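Local atomic coordinates of chitinase (PDB entry 5GZT), a protein that probably hydrolyses chitin and chitodextrins at random internal beta-1,4 linkages between N-acetylglucosamine units. Residues 32-37 and 50-55; 39-44 and 68-73. One frame throughout, in Å; residues are numbered along the deposited sequence.

Contact 1: residues 32-37 and 50-55; sequences GEVIIA and TGFEKV. With NA (sodium ion), chain C.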
# COMPACT_ATOMS: atom_id res chain seq x y z
N GLY B 32 -5.17 -60.78 26.18
CA GLY B 32 -5.25 -59.80 27.24
C GLY B 32 -3.86 -59.52 27.74
O GLY B 32 -2.88 -59.70 27.00
N GLU B 33 -3.78 -59.08 29.00
CA GLU B 33 -2.53 -58.75 29.65
C GLU B 33 -1.80 -60.05 29.96
O GLU B 33 -2.37 -60.91 30.66
CB GLU B 33 -2.77 -57.93 30.96
CG GLU B 33 -1.52 -57.72 31.86
CD GLU B 33 -1.76 -56.85 33.10
OE1 GLU B 33 -2.50 -55.87 32.96
OE2 GLU B 33 -1.18 -57.12 34.19
N VAL B 34 -0.54 -60.15 29.53
CA VAL B 34 0.34 -61.26 29.94
C VAL B 34 1.17 -60.93 31.19
O VAL B 34 1.99 -60.00 31.18
CB VAL B 34 1.32 -61.63 28.79
CG1 VAL B 34 2.10 -62.90 29.13
CG2 VAL B 34 0.61 -61.72 27.44
N ILE B 35 1.02 -61.70 32.26
CA ILE B 35 1.72 -61.47 33.50
C ILE B 35 2.73 -62.56 33.58
O ILE B 35 2.35 -63.74 33.62
CB ILE B 35 0.79 -61.59 34.77
CG1 ILE B 35 -0.20 -60.44 34.86
CG2 ILE B 35 1.61 -61.63 36.05
CD1 ILE B 35 -1.41 -60.64 34.00
N ILE B 36 3.99 -62.18 33.69
CA ILE B 36 5.11 -63.10 33.62
C ILE B 36 5.74 -63.34 34.98
O ILE B 36 6.35 -62.43 35.59
CB ILE B 36 6.18 -62.66 32.57
CG1 ILE B 36 5.49 -62.51 31.21
CG2 ILE B 36 7.31 -63.65 32.53
CD1 ILE B 36 6.41 -62.20 30.05
N ALA B 37 5.61 -64.60 35.42
CA ALA B 37 6.26 -65.11 36.61
C ALA B 37 7.09 -66.34 36.25
O ALA B 37 7.43 -67.14 37.12
CB ALA B 37 5.22 -65.47 37.68
N THR B 50 -4.93 -58.02 16.79
CA THR B 50 -4.05 -57.18 17.61
C THR B 50 -3.13 -58.02 18.50
O THR B 50 -2.09 -57.55 18.89
CB THR B 50 -4.85 -56.18 18.47
OG1 THR B 50 -5.57 -56.90 19.46
CG2 THR B 50 -5.79 -55.29 17.61
N GLY B 51 -3.52 -59.24 18.83
CA GLY B 51 -2.66 -60.18 19.54
C GLY B 51 -2.37 -59.80 20.98
O GLY B 51 -3.31 -59.65 21.78
N PHE B 52 -1.06 -59.69 21.32
CA PHE B 52 -0.65 -59.26 22.66
C PHE B 52 -0.69 -57.77 22.77
O PHE B 52 -0.55 -57.05 21.77
CB PHE B 52 0.74 -59.71 23.03
CG PHE B 52 0.94 -61.17 22.95
CD1 PHE B 52 0.54 -61.99 23.98
CD2 PHE B 52 1.57 -61.72 21.84
CE1 PHE B 52 0.76 -63.36 23.93
CE2 PHE B 52 1.80 -63.09 21.75
CZ PHE B 52 1.40 -63.92 22.80
N GLU B 53 -0.87 -57.28 24.01
CA GLU B 53 -0.76 -55.82 24.24
C GLU B 53 0.11 -55.48 25.45
O GLU B 53 1.28 -55.12 25.27
CB GLU B 53 -2.15 -55.18 24.25
CG GLU B 53 -2.70 -55.05 22.83
CD GLU B 53 -3.99 -54.29 22.74
OE1 GLU B 53 -4.90 -54.66 23.47
OE2 GLU B 53 -4.08 -53.37 21.92
N LYS B 54 -0.45 -55.59 26.64
CA LYS B 54 0.26 -55.30 27.85
C LYS B 54 0.99 -56.56 28.37
O LYS B 54 0.46 -57.70 28.36
CB LYS B 54 -0.68 -54.66 28.91
CG LYS B 54 -0.01 -54.29 30.26
CD LYS B 54 -0.84 -53.37 31.18
CE LYS B 54 -0.49 -53.51 32.68
NZ LYS B 54 0.84 -52.99 33.10
N VAL B 55 2.22 -56.34 28.83
CA VAL B 55 3.03 -57.38 29.40
C VAL B 55 3.71 -56.83 30.64
O VAL B 55 4.24 -55.70 30.58
CB VAL B 55 4.13 -57.81 28.38
CG1 VAL B 55 4.96 -58.93 28.96
CG2 VAL B 55 3.53 -58.21 27.04
NA NA C . 0.09 -56.88 19.40
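Phe52 is the first residue of 50-55 to meet 32-37, its ring lying obliquely beside Val34, where Phe52 CD1 comes to 3.5 Å from Val34 CG2. Just ahead of it the chain makes a sharp turn: Gly51 has a positive phi (69°), a conformation that a residue without a side chain adopts easily. The turn lets two carbonyls face the same sodium ion, Thr50 O at 2.3 Å from the metal and Phe52 O at 2.5 Å. Glu44 and Ser72 complete the four protein ligands.

Lys54 then does double duty. Its carbonyl O accepts the amide hydrogen of Val34, a nearly straight bond (N-H...O 157°) with Val34 N 2.9 Å from Lys54 O. Its CG stands anti to the backbone N. The side chain runs beside that of Glu33 and points the same way; its methylenes flank the acid, and Lys54 CE lies 3.1 Å from Glu33 OE1. A bend at chi4 (70°) places the ammonium, which stops short: Lys54 NZ is 4.4 Å from Glu33 OE1, beyond a salt bridge.

Val55 enters the parallel ladder opposite Val34, and its CA carries a C-H...O contact, Val55 CA lying 3.3 Å from Val34 O. Val55 CG1 also reaches Ile36 CD1 at 3.7 Å. Branched aliphatic residues suit these strand positions, since Val34 and Val55 both turn into the buried side, where each touches Leu42.

The chemistry is thus divided. Valine, isoleucine and phenylalanine join successive turns of the beta-helix through an apolar interior, and Glu33 and Lys54 probably attract each other only loosely on a more exposed side. The two sodium ligands given by 50-55 are backbone carbonyls, placed by the turn at Gly51, and the Glu44 carboxylate is the charged ligand of the site.

Contact 2: residues 39-44 and 68-73; sequences SVKLEE and TLSGSF. With NA (sodium ion), chain C; FMT (formic acid), chain K.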
# COMPACT_ATOMS: atom_id res chain seq x y z
N SER B 39 9.61 -68.29 32.71
CA SER B 39 10.30 -68.28 31.46
C SER B 39 9.31 -68.48 30.33
O SER B 39 8.40 -69.34 30.40
CB SER B 39 11.38 -69.33 31.46
OG SER B 39 12.31 -68.99 32.48
N VAL B 40 9.48 -67.66 29.30
CA VAL B 40 8.48 -67.51 28.26
C VAL B 40 9.03 -66.83 26.97
O VAL B 40 10.00 -66.08 27.02
CB VAL B 40 7.27 -66.72 28.79
CG1 VAL B 40 7.62 -65.22 28.97
CG2 VAL B 40 6.05 -66.89 27.90
N LYS B 41 8.37 -67.08 25.84
CA LYS B 41 8.62 -66.33 24.63
C LYS B 41 7.30 -66.03 23.95
O LYS B 41 6.60 -66.94 23.54
CB LYS B 41 9.59 -67.10 23.73
CG LYS B 41 9.82 -66.54 22.33
CD LYS B 41 11.11 -67.13 21.77
CE LYS B 41 11.26 -66.99 20.28
NZ LYS B 41 10.85 -65.66 19.75
N LEU B 42 6.92 -64.75 23.89
CA LEU B 42 5.72 -64.34 23.18
C LEU B 42 6.17 -64.08 21.78
O LEU B 42 7.24 -63.46 21.55
CB LEU B 42 5.06 -63.09 23.76
CG LEU B 42 4.79 -63.14 25.27
CD1 LEU B 42 3.88 -62.00 25.73
CD2 LEU B 42 4.21 -64.46 25.77
N GLU B 43 5.35 -64.58 20.85
CA GLU B 43 5.56 -64.42 19.43
C GLU B 43 4.25 -64.13 18.71
O GLU B 43 3.23 -64.74 18.99
CB GLU B 43 6.17 -65.72 18.94
CG GLU B 43 6.69 -65.70 17.53
CD GLU B 43 7.84 -66.70 17.35
OE1 GLU B 43 7.90 -67.74 18.09
OE2 GLU B 43 8.68 -66.40 16.45
N GLU B 44 4.29 -63.20 17.77
CA GLU B 44 3.16 -62.88 16.98
C GLU B 44 3.54 -63.21 15.54
O GLU B 44 4.38 -62.52 14.94
CB GLU B 44 2.78 -61.41 17.10
CG GLU B 44 2.25 -60.96 18.48
CD GLU B 44 1.68 -59.53 18.44
OE1 GLU B 44 2.21 -58.67 17.66
OE2 GLU B 44 0.68 -59.25 19.16
N THR B 68 11.41 -63.53 26.55
CA THR B 68 11.61 -62.84 25.28
C THR B 68 10.35 -62.56 24.53
O THR B 68 9.42 -63.32 24.58
CB THR B 68 12.80 -63.38 24.42
OG1 THR B 68 12.51 -63.43 23.02
CG2 THR B 68 13.36 -64.60 24.89
N LEU B 69 10.35 -61.42 23.82
CA LEU B 69 9.19 -60.84 23.15
C LEU B 69 9.51 -60.61 21.69
O LEU B 69 10.58 -60.06 21.34
CB LEU B 69 8.82 -59.46 23.78
CG LEU B 69 7.92 -59.41 25.05
CD1 LEU B 69 8.19 -60.51 26.05
CD2 LEU B 69 7.95 -58.04 25.74
N SER B 70 8.53 -60.99 20.86
CA SER B 70 8.50 -60.69 19.42
C SER B 70 7.11 -60.36 19.08
O SER B 70 6.25 -61.17 19.33
CB SER B 70 8.95 -61.90 18.56
OG SER B 70 10.27 -62.25 18.95
N GLY B 71 6.91 -59.20 18.48
CA GLY B 71 5.58 -58.70 18.23
C GLY B 71 5.47 -57.21 18.49
O GLY B 71 6.48 -56.53 18.74
N SER B 72 4.22 -56.73 18.42
CA SER B 72 3.86 -55.29 18.58
C SER B 72 3.16 -55.15 19.91
O SER B 72 2.10 -55.73 20.08
CB SER B 72 2.91 -54.82 17.49
OG SER B 72 2.82 -53.41 17.49
N PHE B 73 3.79 -54.44 20.88
CA PHE B 73 3.26 -54.40 22.23
C PHE B 73 2.93 -52.96 22.62
O PHE B 73 3.33 -51.99 21.98
CB PHE B 73 4.20 -55.07 23.22
CG PHE B 73 4.54 -56.50 22.89
CD1 PHE B 73 5.54 -56.80 21.98
CD2 PHE B 73 3.88 -57.54 23.51
CE1 PHE B 73 5.87 -58.12 21.70
CE2 PHE B 73 4.18 -58.88 23.20
CZ PHE B 73 5.19 -59.16 22.30
NA NA C . 0.09 -56.88 19.40
C FMT K . 12.47 -64.44 16.97
O1 FMT K . 12.68 -64.91 18.10
O2 FMT K . 11.70 -63.35 16.77
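Lys41 pairs with Thr68 and Leu42 with Leu69 in a parallel ladder, the axes of strands 40-44 and 68-70 being 4.7 Å apart and inclined by 1°. Thr68 N bonds to Val40 O, Leu42 N to Thr68 O and Ser70 N to Leu42 O; the pairing slackens toward Glu44, whose N-H bond to Ser70 O is weak.

On one face Lys41 NZ gives a hydrogen bond of 2.6 Å to O1 of a formic acid molecule, probably from the crystallisation liquor, while Ser70 OG, 2.8 Å from O2, holds the other oxygen; Asn89 also binds it. Glu43 makes its salt bridge chiefly with Arg22, and Lys41 NZ is only a long partner. An alanine in place of Lys41 would probably leave formic acid O1 without its charged donor and Glu43 without this long attraction.

Such stacking of successive turns in register is the mark of a parallel beta-helix, whose interior receives the opposite face. There Leu42 CD1 approaches Phe73 CE2 obliquely at 4.0 Å, and Leu42 CG lies 4.4 Å from Leu69 CD1.

At the corner, Gly71 suits its place because a CB would collide with Glu44 CG. Glu44, extended beyond CG, splits its carboxylate. Its OE1 accepts Ser72 N from above the carboxylate plane in a straight bond (171°). Its OE2 binds the sodium ion at 2.5 Å, joined by Ser72 O.

From the N terminus the chain passes through 32-37, turns into 39-44, reaches 50-55 and only later arrives at 68-73, so the two contacts cross: contact 1 closes a loop of 12 intervening residues, and contact 2 starts within that loop and closes a longer one of 23. Contact 1 joins neighbouring turns in the sheet containing strands 34-36 and 55-57; contact 2 does so mainly in the other sheet, between strands 40-47 and 67-70. Their meeting point is the sodium ion, to which each supplies two ligands. A probable hydrogen bond from Phe52 N to Glu44 OE2, 2.8 Å long, connects the two contacts directly.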